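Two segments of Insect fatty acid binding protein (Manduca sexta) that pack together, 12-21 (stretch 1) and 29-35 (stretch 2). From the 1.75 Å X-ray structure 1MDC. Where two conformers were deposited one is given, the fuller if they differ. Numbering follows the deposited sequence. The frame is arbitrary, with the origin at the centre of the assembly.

Stretch 1 12-21: KQENFDGFLK
Stretch 2 (29-35) KIQALVS

Two helices of the insect fatty acid binding protein pack side by side and run nearly opposite ways, their N-to-C directions 147° apart and their axes 10.2 Å apart at closest approach. Stretch 1 enters as an extended strand, Lys-12 to Glu-14 (phi/psi from -169/160 to -135/139), turns at Asn-15 through a left-handed 59/19 conformation, and continues as helix from Phe-16 to Lys-21, with phi near -65° and psi between -32° and -43°. Asn-15 occupies the N-cap position, but its side chain (chi1 m, -61°) makes no capping bond; its carbonyl O accepts from Phe-19 N at 3.1 Å, opening the helical series continued by Leu-20 N to Phe-16 O (3.0 Å) and Lys-21 N to Asp-17 O (3.0 Å). Stretch 2 is already helical at Lys-29, phi running from -62° to -71° and psi from -23° to -45° over Lys-29 to Val-34, with Leu-33 N to Lys-29 O at 2.9 Å and Val-34 N to Ile-30 O at 3.0 Å.

The reversed direction sets the register: Leu-20 CA lies 6.4 Å from Ile-30 CA, and Asp-17 CA lies 6.7 Å from Val-34 CA. The buried surface, 361 Å² over both sides, is mainly apolar. Leu-20 points toward the partner helix as an m,t rotamer (-65°, 170°), which places its CD1 3.9 Å from Leu-33 CB and also 3.9 Å from Val-34 CG1, while its CB sits 3.9 Å from Ile-30 CG1. Ile-30, chi1 m (-75°) and chi2 t (180°), reaches its CG1–CD1 arm toward Lys-21, so that Ile-30 CD1 comes 4.0 Å from Lys-21 CG, an aliphatic part of the lysine. Leu-33 is m,t as well (-70°, 167°), its CB direction toward stretch 1; Val-34 sits sideways with chi1 at -43° (m).

Phe-16 is t (-169°) with chi2 51°. Its ring edge meets the backbone of stretch 2, Phe-16 CE2 lying 3.9 Å from Leu-33 O near the ring plane and 4.3 Å from Leu-33 CB, while Phe-16 CD2 is 4.5 Å from Val-34 CG1.

Asp-17 leaves its helix sideways, but chi1 t (-180°) and chi2 89° bring its end nearer the partner, with Asp-17 OD1 3.5 Å from Ile-30 CG2 and 4.0 Å from Val-34 CG1. These are packing contacts; the charge is answered within stretch 1. Lys-21, one helical turn on, has chi1 m (-72°) and an extended remainder (165°, 167°, 152°), which carries Lys-21 NZ back to donate to Asp-17 OD2 at 2.6 Å in a salt bridge.

In the strand, Gln-13 points toward stretch 2 with chi1 p (54°), chi2 t (-166°) and chi3 5°. This conformation sets Gln-13 NE2 3.4 Å from Val-34 O and lets it donate to the O of water 1 at 3.2 Å. The O of water 1 also lies 2.6 Å from Leu-33 O, so the water bridges the Gln-13 amide and the Leu-33 carbonyl; Gln-13 OE1 is hydrogen-bonded elsewhere in the structure.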

ATOM      1  N   LYS A  12      -5.541   4.576 -11.872  1.00  8.86           N
ATOM      2  CA  LYS A  12      -5.326   3.458 -12.797  1.00 17.13           C
ATOM      3  C   LYS A  12      -4.362   2.462 -12.177  1.00 18.66           C
ATOM      4  O   LYS A  12      -3.625   2.806 -11.253  1.00 12.26           O
ATOM      5  CB  LYS A  12      -4.661   4.083 -14.030  1.00 20.22           C
ATOM      6  CG  LYS A  12      -3.907   3.209 -15.002  1.00 29.16           C
ATOM      7  CD  LYS A  12      -3.205   4.040 -16.073  1.00 32.41           C
ATOM      8  CE  LYS A  12      -1.806   3.513 -16.325  1.00100.00           C
ATOM      9  NZ  LYS A  12      -1.133   4.118 -17.486  1.00100.00           N
ATOM     10  N   GLN A  13      -4.348   1.230 -12.662  1.00 10.14           N
ATOM     11  CA  GLN A  13      -3.425   0.251 -12.105  1.00  7.25           C
ATOM     12  C   GLN A  13      -3.135  -0.775 -13.197  1.00 13.16           C
ATOM     13  O   GLN A  13      -3.987  -0.932 -14.090  1.00 11.99           O
ATOM     14  CB  GLN A  13      -3.977  -0.436 -10.829  1.00  8.14           C
ATOM     15  CG  GLN A  13      -5.336  -1.043 -11.042  1.00 12.13           C
ATOM     16  CD  GLN A  13      -5.947  -1.374  -9.715  1.00 14.82           C
ATOM     17  OE1 GLN A  13      -5.388  -1.057  -8.685  1.00 18.31           O
ATOM     18  NE2 GLN A  13      -7.096  -2.032  -9.727  1.00 20.78           N
ATOM     19  N   GLU A  14      -1.965  -1.440 -13.127  1.00  9.71           N
ATOM     20  CA  GLU A  14      -1.565  -2.427 -14.105  1.00 13.24           C
ATOM     21  C   GLU A  14      -1.007  -3.647 -13.415  1.00 13.68           C
ATOM     22  O   GLU A  14      -0.276  -3.487 -12.449  1.00  8.93           O
ATOM     23  CB  GLU A  14      -0.393  -1.822 -14.945  1.00 11.24           C
ATOM     24  CG  GLU A  14      -0.821  -0.547 -15.596  1.00 20.43           C
ATOM     25  CD  GLU A  14       0.276   0.141 -16.323  1.00 25.49           C
ATOM     26  OE1 GLU A  14       1.259   0.537 -15.567  1.00 17.17           O
ATOM     27  OE2 GLU A  14       0.234   0.305 -17.491  1.00 47.72           O
ATOM     28  N   ASN A  15      -1.346  -4.848 -13.916  1.00 11.32           N
ATOM     29  CA  ASN A  15      -0.857  -6.111 -13.361  1.00  6.33           C
ATOM     30  C   ASN A  15      -1.199  -6.345 -11.907  1.00  4.67           C
ATOM     31  O   ASN A  15      -0.563  -7.168 -11.251  1.00  9.56           O
ATOM     32  CB  ASN A  15       0.685  -6.270 -13.586  1.00  9.33           C
ATOM     33  CG  ASN A  15       1.041  -6.285 -15.066  1.00 23.28           C
ATOM     34  OD1 ASN A  15       0.199  -6.599 -15.925  1.00 18.44           O
ATOM     35  ND2 ASN A  15       2.274  -5.934 -15.383  1.00 13.30           N
ATOM     36  N   PHE A  16      -2.202  -5.634 -11.397  1.00 10.12           N
ATOM     37  CA  PHE A  16      -2.572  -5.814 -10.008  1.00  9.17           C
ATOM     38  C   PHE A  16      -3.210  -7.183  -9.774  1.00  7.84           C
ATOM     39  O   PHE A  16      -2.998  -7.830  -8.772  1.00 10.69           O
ATOM     40  CB  PHE A  16      -3.385  -4.622  -9.481  1.00 10.82           C
ATOM     41  CG  PHE A  16      -3.636  -4.546  -7.974  1.00 12.63           C
ATOM     42  CD1 PHE A  16      -2.592  -4.651  -7.068  1.00 11.04           C
ATOM     43  CD2 PHE A  16      -4.940  -4.333  -7.499  1.00 11.50           C
ATOM     44  CE1 PHE A  16      -2.835  -4.543  -5.688  1.00 12.36           C
ATOM     45  CE2 PHE A  16      -5.203  -4.247  -6.128  1.00 10.90           C
ATOM     46  CZ  PHE A  16      -4.139  -4.355  -5.236  1.00  9.52           C
ATOM     47  N   ASP A  17      -3.995  -7.645 -10.710  1.00  8.59           N
ATOM     48  CA  ASP A  17      -4.605  -8.951 -10.521  1.00 14.19           C
ATOM     49  C   ASP A  17      -3.540 -10.047 -10.419  1.00  6.12           C
ATOM     50  O   ASP A  17      -3.624 -11.001  -9.648  1.00 13.01           O
ATOM     51  CB  ASP A  17      -5.548  -9.197 -11.716  1.00 17.35           C
ATOM     52  CG  ASP A  17      -6.268 -10.545 -11.634  1.00 41.67           C
ATOM     53  OD1 ASP A  17      -7.401 -10.483 -10.987  1.00 49.63           O
ATOM     54  OD2 ASP A  17      -5.869 -11.588 -12.128  1.00100.00           O
ATOM     55  N   GLY A  18      -2.495  -9.898 -11.222  1.00 10.65           N
ATOM     56  CA  GLY A  18      -1.388 -10.838 -11.258  1.00  9.04           C
ATOM     57  C   GLY A  18      -0.688 -10.880  -9.950  1.00  9.37           C
ATOM     58  O   GLY A  18      -0.338 -11.940  -9.439  1.00  8.91           O
ATOM     59  N   PHE A  19      -0.489  -9.700  -9.389  1.00  8.37           N
ATOM     60  CA  PHE A  19       0.163  -9.661  -8.106  1.00  8.06           C
ATOM     61  C   PHE A  19      -0.718 -10.327  -7.032  1.00  6.66           C
ATOM     62  O   PHE A  19      -0.213 -11.044  -6.183  1.00  8.82           O
ATOM     63  CB  PHE A  19       0.413  -8.162  -7.615  1.00  4.21           C
ATOM     64  CG  PHE A  19       0.682  -8.084  -6.139  1.00 10.12           C
ATOM     65  CD1 PHE A  19       1.893  -8.511  -5.606  1.00 10.85           C
ATOM     66  CD2 PHE A  19      -0.280  -7.579  -5.284  1.00 12.99           C
ATOM     67  CE1 PHE A  19       2.141  -8.431  -4.241  1.00 21.21           C
ATOM     68  CE2 PHE A  19      -0.047  -7.511  -3.894  1.00 14.94           C
ATOM     69  CZ  PHE A  19       1.151  -7.927  -3.376  1.00 13.03           C
ATOM     70  N   LEU A  20      -2.030 -10.081  -7.034  1.00  8.06           N
ATOM     71  CA  LEU A  20      -2.881 -10.676  -6.008  1.00  8.49           C
ATOM     72  C   LEU A  20      -2.938 -12.192  -6.109  1.00  9.66           C
ATOM     73  O   LEU A  20      -3.068 -12.897  -5.102  1.00 13.95           O
ATOM     74  CB  LEU A  20      -4.252 -10.099  -6.096  1.00  9.59           C
ATOM     75  CG  LEU A  20      -4.261  -8.595  -5.762  1.00  8.74           C
ATOM     76  CD1 LEU A  20      -5.602  -8.026  -6.107  1.00 12.42           C
ATOM     77  CD2 LEU A  20      -4.017  -8.355  -4.295  1.00  8.81           C
ATOM     78  N   LYS A  21      -2.832 -12.700  -7.338  1.00 10.15           N
ATOM     79  CA  LYS A  21      -2.857 -14.151  -7.540  1.00  7.15           C
ATOM     80  C   LYS A  21      -1.629 -14.764  -6.891  1.00 10.01           C
ATOM     81  O   LYS A  21      -1.655 -15.791  -6.238  1.00 16.37           O
ATOM     82  CB  LYS A  21      -2.962 -14.603  -9.007  1.00 13.50           C
ATOM     83  CG  LYS A  21      -4.355 -14.330  -9.592  1.00 10.95           C
ATOM     84  CD  LYS A  21      -4.304 -14.442 -11.112  1.00 20.33           C
ATOM     85  CE  LYS A  21      -5.630 -14.503 -11.798  1.00 79.18           C
ATOM     86  NZ  LYS A  21      -5.511 -13.950 -13.154  1.00 82.63           N
ATOM     87  N   LYS A  29     -11.806 -12.183  -2.752  1.00 11.48           N
ATOM     88  CA  LYS A  29     -10.996 -11.096  -2.218  1.00  9.87           C
ATOM     89  C   LYS A  29     -10.304 -10.397  -3.360  1.00 12.71           C
ATOM     90  O   LYS A  29     -10.134  -9.175  -3.377  1.00 13.55           O
ATOM     91  CB  LYS A  29      -9.921 -11.518  -1.235  1.00 12.92           C
ATOM     92  CG  LYS A  29     -10.480 -11.528   0.166  1.00 37.36           C
ATOM     93  CD  LYS A  29      -9.563 -12.353   1.035  1.00 82.42           C
ATOM     94  CE  LYS A  29      -9.733 -12.219   2.542  1.00100.00           C
ATOM     95  NZ  LYS A  29      -8.445 -12.375   3.263  1.00 60.41           N
ATOM     96  N   ILE A  30      -9.904 -11.204  -4.330  1.00  8.66           N
ATOM     97  CA  ILE A  30      -9.246 -10.664  -5.481  1.00 10.91           C
ATOM     98  C   ILE A  30     -10.201  -9.741  -6.229  1.00 18.06           C
ATOM     99  O   ILE A  30      -9.853  -8.643  -6.620  1.00 11.34           O
ATOM    100  CB  ILE A  30      -8.684 -11.756  -6.347  1.00  9.57           C
ATOM    101  CG1 ILE A  30      -7.438 -12.326  -5.715  1.00 10.87           C
ATOM    102  CG2 ILE A  30      -8.391 -11.193  -7.716  1.00 13.51           C
ATOM    103  CD1 ILE A  30      -6.811 -13.476  -6.565  1.00 17.36           C
ATOM    104  N   GLN A  31     -11.435 -10.169  -6.426  1.00 10.09           N
ATOM    105  CA  GLN A  31     -12.414  -9.346  -7.122  1.00 15.63           C
ATOM    106  C   GLN A  31     -12.699  -8.031  -6.377  1.00 24.92           C
ATOM    107  O   GLN A  31     -12.818  -6.955  -6.965  1.00 15.65           O
ATOM    108  CB  GLN A  31     -13.736 -10.165  -7.380  1.00 25.49           C
ATOM    109  CG  GLN A  31     -14.897  -9.427  -8.127  1.00 59.35           C
ATOM    110  CD  GLN A  31     -16.202 -10.249  -8.196  1.00100.00           C
ATOM    111  OE1 GLN A  31     -16.683 -10.811  -7.196  1.00 42.57           O
ATOM    112  NE2 GLN A  31     -16.797 -10.337  -9.384  1.00 34.65           N
ATOM    113  N   ALA A  32     -12.829  -8.115  -5.066  1.00 13.68           N
ATOM    114  CA  ALA A  32     -13.100  -6.931  -4.306  1.00 11.82           C
ATOM    115  C   ALA A  32     -11.922  -5.969  -4.393  1.00 13.21           C
ATOM    116  O   ALA A  32     -12.083  -4.774  -4.601  1.00 15.23           O
ATOM    117  CB  ALA A  32     -13.431  -7.289  -2.854  1.00 16.13           C
ATOM    118  N   LEU A  33     -10.709  -6.478  -4.239  1.00  9.71           N
ATOM    119  CA  LEU A  33      -9.556  -5.588  -4.303  1.00  9.38           C
ATOM    120  C   LEU A  33      -9.360  -4.914  -5.635  1.00 10.70           C
ATOM    121  O   LEU A  33      -9.005  -3.731  -5.718  1.00 16.24           O
ATOM    122  CB  LEU A  33      -8.248  -6.240  -3.834  1.00  8.94           C
ATOM    123  CG  LEU A  33      -8.285  -6.478  -2.323  1.00 13.51           C
ATOM    124  CD1 LEU A  33      -7.125  -7.420  -1.985  1.00 13.80           C
ATOM    125  CD2 LEU A  33      -8.078  -5.141  -1.579  1.00 13.08           C
ATOM    126  N   VAL A  34      -9.581  -5.664  -6.704  1.00  9.94           N
ATOM    127  CA  VAL A  34      -9.389  -5.072  -8.012  1.00 11.78           C
ATOM    128  C   VAL A  34     -10.467  -4.067  -8.344  1.00  8.34           C
ATOM    129  O   VAL A  34     -10.281  -3.202  -9.180  1.00 16.38           O
ATOM    130  CB  VAL A  34      -9.110  -6.003  -9.225  1.00 19.24           C
ATOM    131  CG1 VAL A  34      -8.133  -7.098  -8.905  1.00 15.97           C
ATOM    132  CG2 VAL A  34     -10.338  -6.511  -9.895  1.00 31.79           C
ATOM    133  N   SER A  35     -11.604  -4.178  -7.705  0.50 24.42           N
ATOM    134  CA  SER A  35     -12.665  -3.236  -8.041  0.50 32.26           C
ATOM    135  C   SER A  35     -12.595  -1.976  -7.143  0.50 45.93           C
ATOM    136  O   SER A  35     -13.308  -0.999  -7.398  0.50 40.15           O
ATOM    137  CB  SER A  35     -14.063  -3.838  -7.885  0.75 19.43           C
ATOM    138  OG  SER A  35     -14.364  -3.993  -6.501  0.75 19.09           O
TER
HETATM  139  O   HOH W   1      -8.424  -1.446  -6.875  1.00 18.33           O